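Local atomic coordinates of putative hyaluronoglucosaminidase (Clostridium perfringens, PDB entry 6PWI), a protein that probably acts as a glycoside hydrolase of family 84 with hexosaminidase activity, this chain carrying the predicted catalytic barrel of a longer secreted, cell-wall-anchored protein. Residues A[180-185]-A[209-214]; A[248-253]-A[290-295]. One frame throughout, in Å; residues are numbered along the deposited sequence.

Contact 1: residues A[180-185]-A[209-214]; sequences RGFIEG and NSYIFA
F182 and I212 lie on adjacent parallel strands, where I212 N donates to F182 O at 2.9 Å. F182 N donates to S210 O, and E184 N lies 3.0 Å from its acceptor I212 O. At the N-terminal end N209 takes over: its N bonds R180 O, and its OD1 accepts R180 N at 3.1 Å from one face of the amide and S210 OG from the other, so OD1 is gripped on both faces; ND2 donates to Q178 O.

On one sheet face the rings of F182 and Y211 are nearly parallel (19°) but slid apart, centroids 5.1 Å away, and Y211 CB makes an off-centre CH-pi contact with the F182 ring. On the other face I183 CD1 packs against I212 CG2 at 3.6 Å.

Y211 OH donates to E184 OE1 (2.7 Å), carboxylate and ring nearly coplanar; the first torsion of E184 (-171°) swings CG away from the backbone N, and the extended chain runs beside the tyrosine. R196 of helix 193-204 salt-bridges the same OE1. That helix links strands 179-184 and 210-213, the first two of the (beta/alpha)8 barrel, and covers F182 and Y211, while V422 of strand 418-423 meets I183 and I212.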
loop_
_atom_site.group_PDB
_atom_site.type_symbol
_atom_site.label_atom_id
_atom_site.label_comp_id
_atom_site.label_asym_id
_atom_site.label_seq_id
_atom_site.Cartn_x
_atom_site.Cartn_y
_atom_site.Cartn_z
ATOM N N ARG A 180 3.515 8.823 -1.767
ATOM C CA ARG A 180 2.583 7.735 -1.534
ATOM C C ARG A 180 3.230 6.429 -1.988
ATOM O O ARG A 180 3.595 6.281 -3.155
ATOM C CB ARG A 180 1.290 7.958 -2.322
ATOM C CG ARG A 180 0.678 9.343 -2.166
ATOM C CD ARG A 180 -0.370 9.662 -3.217
ATOM N NE ARG A 180 0.103 9.609 -4.602
ATOM C CZ ARG A 180 0.801 10.568 -5.215
ATOM N NH1 ARG A 180 1.128 11.674 -4.566
ATOM N NH2 ARG A 180 1.169 10.417 -6.478
ATOM N N GLY A 181 3.387 5.482 -1.060
ATOM C CA GLY A 181 3.890 4.181 -1.453
ATOM C C GLY A 181 4.179 3.264 -0.272
ATOM O O GLY A 181 3.515 3.317 0.762
ATOM N N PHE A 182 5.192 2.419 -0.462
ATOM C CA PHE A 182 5.495 1.341 0.456
ATOM C C PHE A 182 7.008 1.185 0.538
ATOM O O PHE A 182 7.724 1.471 -0.420
ATOM C CB PHE A 182 4.815 0.050 -0.013
ATOM C CG PHE A 182 5.104 -0.357 -1.438
ATOM C CD1 PHE A 182 6.068 -1.320 -1.725
ATOM C CD2 PHE A 182 4.408 0.210 -2.502
ATOM C CE1 PHE A 182 6.324 -1.703 -3.036
ATOM C CE2 PHE A 182 4.673 -0.167 -3.814
ATOM C CZ PHE A 182 5.631 -1.122 -4.079
ATOM N N ILE A 183 7.467 0.725 1.703
ATOM C CA ILE A 183 8.874 0.511 1.992
ATOM C C ILE A 183 9.053 -0.935 2.437
ATOM O O ILE A 183 8.343 -1.403 3.326
ATOM C CB ILE A 183 9.357 1.485 3.085
ATOM C CG1 ILE A 183 10.831 1.248 3.430
ATOM C CG2 ILE A 183 8.464 1.403 4.318
ATOM C CD1 ILE A 183 11.454 2.346 4.252
ATOM N N GLU A 184 10.024 -1.618 1.827
ATOM C CA GLU A 184 10.431 -2.931 2.297
ATOM C C GLU A 184 11.384 -2.738 3.476
ATOM O O GLU A 184 12.596 -2.694 3.291
ATOM C CB GLU A 184 11.070 -3.712 1.144
ATOM C CG GLU A 184 11.327 -5.170 1.469
ATOM C CD GLU A 184 11.881 -6.046 0.355
ATOM O OE1 GLU A 184 11.780 -5.656 -0.840
ATOM O OE2 GLU A 184 12.415 -7.132 0.690
ATOM N N GLY A 185 10.834 -2.610 4.686
ATOM C CA GLY A 185 11.648 -2.229 5.831
ATOM C C GLY A 185 11.321 -2.996 7.113
ATOM O O GLY A 185 11.486 -2.464 8.211
ATOM N N ASN A 209 3.807 6.562 -5.935
ATOM C CA ASN A 209 4.972 7.109 -6.613
ATOM C C ASN A 209 6.279 6.617 -5.986
ATOM O O ASN A 209 7.348 7.038 -6.416
ATOM C CB ASN A 209 4.888 8.636 -6.768
ATOM C CG ASN A 209 4.862 9.430 -5.473
ATOM O OD1 ASN A 209 5.124 8.905 -4.390
ATOM N ND2 ASN A 209 4.572 10.719 -5.573
ATOM N N SER A 210 6.199 5.722 -4.989
ATOM C CA SER A 210 7.362 5.412 -4.171
ATOM C C SER A 210 7.410 3.937 -3.796
ATOM O O SER A 210 6.476 3.418 -3.187
ATOM C CB SER A 210 7.369 6.248 -2.922
ATOM O OG SER A 210 7.552 7.617 -3.236
ATOM N N TYR A 211 8.522 3.284 -4.141
ATOM C CA TYR A 211 8.897 2.029 -3.510
ATOM C C TYR A 211 10.271 2.219 -2.881
ATOM O O TYR A 211 11.260 2.329 -3.596
ATOM C CB TYR A 211 8.883 0.864 -4.503
ATOM C CG TYR A 211 9.629 -0.369 -4.048
ATOM C CD1 TYR A 211 9.585 -0.798 -2.727
ATOM C CD2 TYR A 211 10.367 -1.130 -4.943
ATOM C CE1 TYR A 211 10.267 -1.931 -2.307
ATOM C CE2 TYR A 211 11.057 -2.266 -4.540
ATOM C CZ TYR A 211 11.004 -2.669 -3.219
ATOM O OH TYR A 211 11.671 -3.787 -2.815
ATOM N N ILE A 212 10.315 2.300 -1.547
ATOM C CA ILE A 212 11.588 2.476 -0.877
ATOM C C ILE A 212 12.185 1.101 -0.606
ATOM O O ILE A 212 11.621 0.302 0.137
ATOM C CB ILE A 212 11.466 3.337 0.391
ATOM C CG1 ILE A 212 10.934 4.734 0.061
ATOM C CG2 ILE A 212 12.806 3.407 1.111
ATOM C CD1 ILE A 212 10.034 5.297 1.125
ATOM N N PHE A 213 13.325 0.852 -1.258
ATOM C CA PHE A 213 14.055 -0.400 -1.187
ATOM C C PHE A 213 15.034 -0.339 -0.015
ATOM O O PHE A 213 16.104 0.256 -0.135
ATOM C CB PHE A 213 14.772 -0.603 -2.523
ATOM C CG PHE A 213 15.568 -1.871 -2.677
ATOM C CD1 PHE A 213 14.956 -3.052 -3.059
ATOM C CD2 PHE A 213 16.941 -1.870 -2.482
ATOM C CE1 PHE A 213 15.696 -4.213 -3.223
ATOM C CE2 PHE A 213 17.685 -3.028 -2.647
ATOM C CZ PHE A 213 17.061 -4.197 -3.022
ATOM N N ALA A 214 14.652 -0.958 1.113
ATOM C CA ALA A 214 15.485 -0.971 2.309
ATOM C C ALA A 214 15.565 -2.371 2.932
ATOM O O ALA A 214 15.504 -2.511 4.156
ATOM C CB ALA A 214 14.969 0.055 3.293
#

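Contact 2: residues A[248-253]-A[290-295]; sequences KNKFIW and VRQFGV
Q292 runs alongside I252, the two side chains pointing the same way from neighbouring segments. Its CB rests 3.8 Å from I252 CG1, and CG keeps to the same methylene at slightly longer range. CD then passes I252 CD1, and OE1 ends near that methyl at 3.6 Å. With CG anti to the backbone N (chi1 -163°) and the rest extended, the whole glutamine follows the isoleucine from its branch to its tip. Its NE2 is held by E326 O, whereas the nearby K250 turns its NZ to another partner, donating to N209 O.

Beside this pair the backbones bond directly. W253 N donates to Q292 O, and W253 O accepts G294 N at 2.8 Å, making W253 and F293 a parallel bridge. Toward the N-terminal ends of the two segments a water links them instead, donating to F251 O at 2.9 Å and accepting from R291 N.

Apolar groups line the other side. The branches of V290 divide, CG1 meeting W253 CB at 3.9 Å and CG2 approaching CD2 of the F251 ring. W253 and F293 touch edge to edge through CE3 and CD1, 4.0 Å apart, with neither ring over the other.

Strand 250-255, helix 268-286 and strand 293-296 form a beta-alpha-beta unit of the barrel, the helix packing through F282 and L285 on W253 and F293. Helix 231-247 covers F251 and V290 with V241, and W179, on strand 179-184, touches K250 and Q292 on the opposite side of the sheet.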
loop_
_atom_site.group_PDB
_atom_site.type_symbol
_atom_site.label_atom_id
_atom_site.label_comp_id
_atom_site.label_asym_id
_atom_site.label_seq_id
_atom_site.Cartn_x
_atom_site.Cartn_y
_atom_site.Cartn_z
ATOM N N LYS A 248 5.770 4.202 -12.705
ATOM C CA LYS A 248 5.995 5.497 -12.070
ATOM C C LYS A 248 5.896 5.381 -10.552
ATOM O O LYS A 248 5.939 6.380 -9.838
ATOM C CB LYS A 248 5.189 6.637 -12.706
ATOM C CG LYS A 248 5.930 7.372 -13.810
ATOM C CD LYS A 248 5.158 8.512 -14.436
ATOM C CE LYS A 248 5.771 8.984 -15.738
ATOM N NZ LYS A 248 7.198 9.360 -15.575
ATOM N N ASN A 249 5.784 4.137 -10.085
ATOM C CA ASN A 249 6.005 3.776 -8.699
ATOM C C ASN A 249 7.515 3.585 -8.527
ATOM O O ASN A 249 8.007 2.460 -8.535
ATOM C CB ASN A 249 5.168 2.530 -8.377
ATOM C CG ASN A 249 4.989 2.213 -6.904
ATOM O OD1 ASN A 249 3.915 1.781 -6.502
ATOM N ND2 ASN A 249 6.019 2.386 -6.087
ATOM N N LYS A 250 8.254 4.695 -8.399
ATOM C CA LYS A 250 9.699 4.697 -8.588
ATOM C C LYS A 250 10.385 3.801 -7.563
ATOM O O LYS A 250 9.959 3.717 -6.414
ATOM C CB LYS A 250 10.318 6.082 -8.369
ATOM C CG LYS A 250 9.701 7.240 -9.138
ATOM C CD LYS A 250 10.357 8.590 -8.824
ATOM C CE LYS A 250 10.251 9.039 -7.375
ATOM N NZ LYS A 250 8.871 9.433 -6.985
ATOM N N PHE A 251 11.485 3.178 -8.002
ATOM C CA PHE A 251 12.421 2.475 -7.146
ATOM C C PHE A 251 13.326 3.497 -6.459
ATOM O O PHE A 251 14.118 4.167 -7.123
ATOM C CB PHE A 251 13.250 1.520 -8.006
ATOM C CG PHE A 251 14.158 0.579 -7.258
ATOM C CD1 PHE A 251 13.782 -0.740 -7.028
ATOM C CD2 PHE A 251 15.398 1.000 -6.797
ATOM C CE1 PHE A 251 14.621 -1.618 -6.357
ATOM C CE2 PHE A 251 16.234 0.122 -6.121
ATOM C CZ PHE A 251 15.847 -1.185 -5.908
ATOM N N ILE A 252 13.206 3.607 -5.130
ATOM C CA ILE A 252 14.053 4.493 -4.346
ATOM C C ILE A 252 15.074 3.664 -3.568
ATOM O O ILE A 252 14.711 2.833 -2.731
ATOM C CB ILE A 252 13.200 5.377 -3.420
ATOM C CG1 ILE A 252 12.238 6.258 -4.225
ATOM C CG2 ILE A 252 14.092 6.195 -2.496
ATOM C CD1 ILE A 252 10.968 6.610 -3.496
ATOM N N TRP A 253 16.361 3.897 -3.855
ATOM C CA TRP A 253 17.417 3.113 -3.237
ATOM C C TRP A 253 17.825 3.794 -1.935
ATOM O O TRP A 253 17.715 5.011 -1.839
ATOM C CB TRP A 253 18.597 2.942 -4.204
ATOM C CG TRP A 253 19.591 1.924 -3.730
ATOM C CD1 TRP A 253 19.461 0.563 -3.769
ATOM C CD2 TRP A 253 20.860 2.190 -3.104
ATOM N NE1 TRP A 253 20.560 -0.034 -3.216
ATOM C CE2 TRP A 253 21.435 0.935 -2.798
ATOM C CE3 TRP A 253 21.563 3.356 -2.778
ATOM C CZ2 TRP A 253 22.686 0.820 -2.188
ATOM C CZ3 TRP A 253 22.800 3.242 -2.178
ATOM C CH2 TRP A 253 23.349 1.989 -1.886
ATOM N N VAL A 290 18.117 4.675 -11.181
ATOM C CA VAL A 290 17.643 5.191 -9.904
ATOM C C VAL A 290 17.755 6.716 -9.901
ATOM O O VAL A 290 18.803 7.266 -10.230
ATOM C CB VAL A 290 18.400 4.571 -8.713
ATOM C CG1 VAL A 290 17.927 5.152 -7.392
ATOM C CG2 VAL A 290 18.296 3.053 -8.694
ATOM N N ARG A 291 16.673 7.394 -9.490
ATOM C CA ARG A 291 16.603 8.848 -9.558
ATOM C C ARG A 291 16.122 9.449 -8.232
ATOM O O ARG A 291 15.784 10.632 -8.175
ATOM C CB ARG A 291 15.733 9.279 -10.747
ATOM C CG ARG A 291 16.369 9.046 -12.112
ATOM C CD ARG A 291 17.571 9.934 -12.393
ATOM N NE ARG A 291 18.208 9.685 -13.683
ATOM C CZ ARG A 291 19.006 8.653 -13.973
ATOM N NH1 ARG A 291 19.519 8.545 -15.184
ATOM N NH2 ARG A 291 19.294 7.734 -13.066
ATOM N N GLN A 292 16.090 8.629 -7.170
ATOM C CA GLN A 292 15.743 9.089 -5.832
ATOM C C GLN A 292 16.385 8.164 -4.801
ATOM O O GLN A 292 16.451 6.954 -4.999
ATOM C CB GLN A 292 14.228 9.190 -5.641
ATOM C CG GLN A 292 13.841 10.035 -4.435
ATOM C CD GLN A 292 12.372 10.370 -4.320
ATOM O OE1 GLN A 292 11.507 9.790 -4.983
ATOM N NE2 GLN A 292 12.080 11.327 -3.454
ATOM N N PHE A 293 16.848 8.757 -3.696
ATOM C CA PHE A 293 17.665 8.049 -2.727
ATOM C C PHE A 293 17.195 8.348 -1.304
ATOM O O PHE A 293 16.714 9.442 -1.021
ATOM C CB PHE A 293 19.135 8.437 -2.916
ATOM C CG PHE A 293 19.716 8.030 -4.244
ATOM C CD1 PHE A 293 20.248 6.760 -4.428
ATOM C CD2 PHE A 293 19.722 8.908 -5.318
ATOM C CE1 PHE A 293 20.778 6.379 -5.652
ATOM C CE2 PHE A 293 20.244 8.524 -6.546
ATOM C CZ PHE A 293 20.776 7.263 -6.711
ATOM N N GLY A 294 17.357 7.359 -0.415
ATOM C CA GLY A 294 17.118 7.514 1.011
ATOM C C GLY A 294 18.397 7.281 1.809
ATOM O O GLY A 294 19.220 6.442 1.444
ATOM N N VAL A 295 18.559 8.044 2.895
ATOM C CA VAL A 295 19.675 7.875 3.815
ATOM C C VAL A 295 19.101 7.505 5.180
ATOM O O VAL A 295 18.303 8.252 5.738
ATOM C CB VAL A 295 20.542 9.149 3.886
ATOM C CG1 VAL A 295 21.590 9.062 4.986
ATOM C CG2 VAL A 295 21.207 9.444 2.554
HETATM O O HOH W 1 14.224 6.340 -9.045
#

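How the contacts relate
Contacts 1 and 2 are both buried and belong to one eight-stranded parallel barrel, whose first four strands they pair as 1 with 2 and 3 with 4. Between them strands 210-213 and 250-255 are themselves neighbours: Y211 N probably donates to K250 O, and I252 N to Y211 O, while the rings of F213 and F251 pack together. Contact 1 lies nearer the centre of the chain and has the fuller backbone ladder, with a charged carboxylate tied to a tyrosine. Contact 2 buries less surface, meets over fewer rungs and uses a bridging water; its apolar packing involves V290, F251, W253 and F293 under helices 231-247 and 268-286.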